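Local coordinates for protein Phosphoglucosamine/phosphogalactosamine mutase (Sulfolobus tokodaii, PDB 2F7L) that interconverts the 6-phosphates and 1-phosphates of glucosamine and galactosamine, a magnesium-dependent step in the synthesis of UDP-N-acetylglucosamine and UDP-N-acetylgalactosamine, at residues Gln80-Ile94 / Asn104-Ile116. Residues are numbered along the deposited sequence; the frame is centred on the assembly and turned at random.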
loop_
_atom_site.group_PDB
_atom_site.type_symbol
_atom_site.label_atom_id
_atom_site.label_comp_id
_atom_site.label_asym_id
_atom_site.label_seq_id
_atom_site.Cartn_x
_atom_site.Cartn_y
_atom_site.Cartn_z
ATOM N N GLN A 80 12.034 2.124 -3.700
ATOM C CA GLN A 80 11.536 2.068 -5.057
ATOM C C GLN A 80 11.858 3.349 -5.801
ATOM O O GLN A 80 12.305 3.322 -6.953
ATOM C CB GLN A 80 10.028 1.847 -5.049
ATOM C CG GLN A 80 9.623 0.503 -4.516
ATOM C CD GLN A 80 8.138 0.399 -4.332
ATOM O OE1 GLN A 80 7.542 1.165 -3.560
ATOM N NE2 GLN A 80 7.518 -0.543 -5.036
ATOM N N TYR A 81 11.613 4.476 -5.139
ATOM C CA TYR A 81 11.880 5.767 -5.741
ATOM C C TYR A 81 13.366 5.849 -6.131
ATOM O O TYR A 81 13.737 6.429 -7.167
ATOM C CB TYR A 81 11.522 6.892 -4.765
ATOM C CG TYR A 81 11.641 8.241 -5.423
ATOM C CD1 TYR A 81 10.738 8.630 -6.417
ATOM C CD2 TYR A 81 12.717 9.094 -5.116
ATOM C CE1 TYR A 81 10.905 9.821 -7.088
ATOM C CE2 TYR A 81 12.891 10.286 -5.774
ATOM C CZ TYR A 81 11.982 10.652 -6.755
ATOM O OH TYR A 81 12.108 11.877 -7.362
ATOM N N ALA A 82 14.210 5.258 -5.289
ATOM C CA ALA A 82 15.636 5.225 -5.542
ATOM C C ALA A 82 15.919 4.438 -6.829
ATOM O O ALA A 82 16.587 4.945 -7.739
ATOM C CB ALA A 82 16.354 4.602 -4.373
ATOM N N VAL A 83 15.408 3.217 -6.934
ATOM C CA VAL A 83 15.666 2.454 -8.146
ATOM C C VAL A 83 15.045 3.155 -9.351
ATOM O O VAL A 83 15.596 3.140 -10.458
ATOM C CB VAL A 83 15.145 1.000 -8.031
ATOM C CG1 VAL A 83 13.799 1.000 -7.435
ATOM C CG2 VAL A 83 15.113 0.339 -9.394
ATOM N N LYS A 84 13.905 3.788 -9.130
ATOM C CA LYS A 84 13.230 4.513 -10.195
ATOM C C LYS A 84 14.068 5.675 -10.759
ATOM O O LYS A 84 14.248 5.793 -11.964
ATOM C CB LYS A 84 11.894 5.071 -9.679
ATOM C CG LYS A 84 11.143 5.946 -10.661
ATOM C CD LYS A 84 9.911 6.568 -10.016
ATOM C CE LYS A 84 9.385 7.762 -10.804
ATOM N NZ LYS A 84 8.960 7.398 -12.189
ATOM N N THR A 85 14.603 6.524 -9.898
ATOM C CA THR A 85 15.318 7.674 -10.411
ATOM C C THR A 85 16.828 7.683 -10.249
ATOM O O THR A 85 17.500 8.585 -10.769
ATOM C CB THR A 85 14.790 8.969 -9.762
ATOM O OG1 THR A 85 15.397 9.132 -8.475
ATOM C CG2 THR A 85 13.256 8.917 -9.576
ATOM N N LEU A 86 17.376 6.705 -9.536
ATOM C CA LEU A 86 18.810 6.696 -9.317
ATOM C C LEU A 86 19.608 5.850 -10.293
ATOM O O LEU A 86 20.825 5.759 -10.182
ATOM C CB LEU A 86 19.090 6.297 -7.867
ATOM C CG LEU A 86 19.686 7.394 -6.973
ATOM C CD1 LEU A 86 19.220 8.742 -7.388
ATOM C CD2 LEU A 86 19.321 7.135 -5.536
ATOM N N GLY A 87 18.916 5.242 -11.254
ATOM C CA GLY A 87 19.576 4.427 -12.269
ATOM C C GLY A 87 19.635 2.917 -12.098
ATOM O O GLY A 87 20.145 2.223 -12.955
ATOM N N TYR A 88 19.113 2.378 -11.008
ATOM C CA TYR A 88 19.191 0.936 -10.800
ATOM C C TYR A 88 18.434 0.076 -11.796
ATOM O O TYR A 88 17.499 0.522 -12.446
ATOM C CB TYR A 88 18.752 0.610 -9.382
ATOM C CG TYR A 88 19.743 1.123 -8.367
ATOM C CD1 TYR A 88 20.941 0.441 -8.122
ATOM C CD2 TYR A 88 19.499 2.308 -7.667
ATOM C CE1 TYR A 88 21.862 0.919 -7.217
ATOM C CE2 TYR A 88 20.415 2.801 -6.754
ATOM C CZ TYR A 88 21.597 2.102 -6.536
ATOM O OH TYR A 88 22.522 2.623 -5.673
ATOM N N ASP A 89 18.850 -1.175 -11.908
ATOM C CA ASP A 89 18.212 -2.111 -12.813
ATOM C C ASP A 89 17.019 -2.783 -12.131
ATOM O O ASP A 89 16.273 -3.534 -12.768
ATOM C CB ASP A 89 19.229 -3.155 -13.247
ATOM C CG ASP A 89 20.170 -2.626 -14.288
ATOM O OD1 ASP A 89 19.671 -2.291 -15.381
ATOM O OD2 ASP A 89 21.393 -2.541 -14.032
ATOM N N GLY A 90 16.873 -2.501 -10.837
ATOM C CA GLY A 90 15.808 -3.046 -10.015
ATOM C C GLY A 90 16.290 -3.107 -8.568
ATOM O O GLY A 90 17.390 -2.654 -8.238
ATOM N N GLY A 91 15.475 -3.666 -7.687
ATOM C CA GLY A 91 15.892 -3.778 -6.311
ATOM C C GLY A 91 15.092 -4.826 -5.574
ATOM O O GLY A 91 14.090 -5.333 -6.078
ATOM N N VAL A 92 15.561 -5.178 -4.385
ATOM C CA VAL A 92 14.846 -6.121 -3.564
ATOM C C VAL A 92 14.802 -5.564 -2.138
ATOM O O VAL A 92 15.824 -5.225 -1.553
ATOM C CB VAL A 92 15.471 -7.544 -3.658
ATOM C CG1 VAL A 92 16.808 -7.465 -4.290
ATOM C CG2 VAL A 92 15.526 -8.202 -2.300
ATOM N N VAL A 93 13.581 -5.421 -1.622
ATOM C CA VAL A 93 13.311 -4.912 -0.280
ATOM C C VAL A 93 12.935 -6.082 0.675
ATOM O O VAL A 93 12.095 -6.941 0.343
ATOM C CB VAL A 93 12.115 -3.909 -0.315
ATOM C CG1 VAL A 93 11.936 -3.292 1.018
ATOM C CG2 VAL A 93 12.324 -2.860 -1.350
ATOM N N ILE A 94 13.551 -6.103 1.856
ATOM C CA ILE A 94 13.282 -7.131 2.868
ATOM C C ILE A 94 12.163 -6.581 3.719
ATOM O O ILE A 94 12.403 -5.738 4.582
ATOM C CB ILE A 94 14.523 -7.399 3.787
ATOM C CG1 ILE A 94 15.622 -8.132 3.014
ATOM C CG2 ILE A 94 14.141 -8.302 4.950
ATOM C CD1 ILE A 94 15.960 -7.524 1.686
ATOM N N ASN A 104 8.341 -11.561 7.800
ATOM C CA ASN A 104 9.275 -10.805 6.988
ATOM C C ASN A 104 9.189 -11.426 5.608
ATOM O O ASN A 104 8.631 -12.499 5.469
ATOM C CB ASN A 104 10.683 -10.859 7.544
ATOM C CG ASN A 104 11.444 -9.564 7.286
ATOM O OD1 ASN A 104 12.394 -9.225 7.998
ATOM N ND2 ASN A 104 11.028 -8.842 6.264
ATOM N N GLY A 105 9.693 -10.758 4.584
ATOM C CA GLY A 105 9.600 -11.327 3.257
ATOM C C GLY A 105 10.463 -10.669 2.201
ATOM O O GLY A 105 11.353 -9.870 2.494
ATOM N N ILE A 106 10.202 -10.999 0.952
ATOM C CA ILE A 106 10.987 -10.434 -0.107
ATOM C C ILE A 106 10.110 -9.792 -1.129
ATOM O O ILE A 106 9.209 -10.429 -1.649
ATOM C CB ILE A 106 11.793 -11.510 -0.825
ATOM C CG1 ILE A 106 12.722 -12.225 0.158
ATOM C CG2 ILE A 106 12.575 -10.889 -1.960
ATOM C CD1 ILE A 106 13.882 -11.389 0.616
ATOM N N LYS A 107 10.351 -8.517 -1.401
ATOM C CA LYS A 107 9.621 -7.798 -2.440
ATOM C C LYS A 107 10.688 -7.569 -3.515
ATOM O O LYS A 107 11.878 -7.403 -3.207
ATOM C CB LYS A 107 9.114 -6.445 -1.936
ATOM C CG LYS A 107 7.657 -6.432 -1.493
ATOM C CD LYS A 107 7.206 -5.031 -1.089
ATOM C CE LYS A 107 5.812 -5.041 -0.441
ATOM N NZ LYS A 107 5.412 -3.747 0.258
ATOM N N VAL A 108 10.300 -7.608 -4.777
ATOM C CA VAL A 108 11.294 -7.336 -5.797
ATOM C C VAL A 108 10.737 -6.286 -6.737
ATOM O O VAL A 108 9.678 -6.466 -7.328
ATOM C CB VAL A 108 11.762 -8.647 -6.546
ATOM C CG1 VAL A 108 11.034 -9.848 -5.990
ATOM C CG2 VAL A 108 11.617 -8.511 -8.036
ATOM N N VAL A 109 11.446 -5.163 -6.817
ATOM C CA VAL A 109 11.039 -4.070 -7.673
ATOM C C VAL A 109 11.825 -4.020 -8.968
ATOM O O VAL A 109 13.050 -4.052 -8.973
ATOM C CB VAL A 109 11.141 -2.715 -6.938
ATOM C CG1 VAL A 109 11.910 -2.881 -5.665
ATOM C CG2 VAL A 109 11.780 -1.672 -7.830
ATOM N N ASP A 110 11.089 -3.943 -10.068
ATOM C CA ASP A 110 11.674 -3.887 -11.401
ATOM C C ASP A 110 12.238 -2.521 -11.791
ATOM O O ASP A 110 12.167 -1.552 -11.037
ATOM C CB ASP A 110 10.645 -4.325 -12.446
ATOM C CG ASP A 110 11.261 -4.530 -13.809
ATOM O OD1 ASP A 110 12.021 -5.492 -13.987
ATOM O OD2 ASP A 110 10.993 -3.711 -14.710
ATOM N N LYS A 111 12.803 -2.483 -12.993
ATOM C CA LYS A 111 13.451 -1.310 -13.594
ATOM C C LYS A 111 12.690 0.003 -13.475
ATOM O O LYS A 111 13.295 1.055 -13.336
ATOM C CB LYS A 111 13.719 -1.622 -15.067
ATOM C CG LYS A 111 14.477 -0.584 -15.842
ATOM C CD LYS A 111 14.977 -1.133 -17.206
ATOM C CE LYS A 111 13.897 -1.191 -18.309
ATOM N NZ LYS A 111 12.856 -2.231 -18.118
ATOM N N ASP A 112 11.362 -0.071 -13.519
ATOM C CA ASP A 112 10.489 1.101 -13.451
ATOM C C ASP A 112 10.145 1.648 -12.054
ATOM O O ASP A 112 9.503 2.685 -11.943
ATOM C CB ASP A 112 9.195 0.818 -14.252
ATOM C CG ASP A 112 8.458 -0.462 -13.798
ATOM O OD1 ASP A 112 7.475 -0.861 -14.483
ATOM O OD2 ASP A 112 8.848 -1.064 -12.762
ATOM N N GLY A 113 10.570 0.963 -10.996
ATOM C CA GLY A 113 10.295 1.440 -9.653
ATOM C C GLY A 113 9.082 0.784 -9.029
ATOM O O GLY A 113 8.785 0.979 -7.854
ATOM N N ILE A 114 8.376 -0.002 -9.823
ATOM C CA ILE A 114 7.202 -0.700 -9.347
ATOM C C ILE A 114 7.603 -2.155 -9.089
ATOM O O ILE A 114 8.603 -2.621 -9.596
ATOM C CB ILE A 114 6.105 -0.655 -10.422
ATOM C CG1 ILE A 114 6.049 0.751 -11.011
ATOM C CG2 ILE A 114 4.750 -1.048 -9.832
ATOM C CD1 ILE A 114 5.056 0.915 -12.135
ATOM N N GLU A 115 6.842 -2.871 -8.281
ATOM C CA GLU A 115 7.150 -4.278 -8.050
ATOM C C GLU A 115 6.991 -5.003 -9.392
ATOM O O GLU A 115 6.234 -4.571 -10.267
ATOM C CB GLU A 115 6.180 -4.850 -7.032
ATOM C CG GLU A 115 5.138 -3.838 -6.634
ATOM C CD GLU A 115 5.428 -3.183 -5.297
ATOM O OE1 GLU A 115 4.796 -2.136 -5.006
ATOM O OE2 GLU A 115 6.267 -3.730 -4.538
ATOM N N ILE A 116 7.708 -6.106 -9.558
ATOM C CA ILE A 116 7.650 -6.856 -10.807
ATOM C C ILE A 116 6.249 -7.353 -11.131
ATOM O O ILE A 116 5.478 -7.682 -10.230
ATOM C CB ILE A 116 8.642 -8.066 -10.790
ATOM C CG1 ILE A 116 8.397 -8.925 -9.543
ATOM C CG2 ILE A 116 10.091 -7.558 -10.824
ATOM C CD1 ILE A 116 9.162 -10.231 -9.497
#
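I106 lies beside V92, both side chains pointing to the same face of an antiparallel ladder, with their CG2 methyls 4.0 Å apart; I94 and V108 share that face. The axes of strands 90-94 and 104-109 run at 162°, 4.6 Å apart at closest approach, as expected of hairpin partners. K107 pairs with V93 through two backbone bonds of unequal geometry: K107 N reaches V93 O in the carbonyl plane at 2.9 Å, whereas V93 N meets K107 O from above the K107 carbonyl plane. Beyond CG the K107 chain is extended and carries NZ to salt bridges with D243, D245 and D8; D243 and D245 are magnesium ligands by similarity, so the hairpin probably borders the metal site. V109 forms the other hydrogen-bonded pair, with G91, where G91 N to V109 O and V109 N to G91 O both measure 2.8 Å. Its CG2 methyl meets the V83 side chain of helix 76-86 tip to tip. From D110 to G113 the chain makes a type I turn; D112 OD2 accepts from I114 N, just past it, from above the carboxylate plane, which makes an Asx turn at D112. G113, at positive phi (97°), packs its CA 4.0 Å from K84 CB, and Q80 CB, CG and CD run past its carbonyl O. E115 OE1 accepts a weak bond from Q80 NE2, the amide and carboxylate planes standing 55° apart. Cutting Q80 back to an alanine removes CG and CD and would probably leave the flank of the G113 carbonyl less covered and E115 OE1 without its amide partner. Strand 90-94 is flanked by strand 104-109 and the parallel strand 39-44 in the domain I sheet; helix 20-34 covers I106 and V108, helix 76-86 packs against V109 on the reverse face, and helix 309-318 touches I114 and E115.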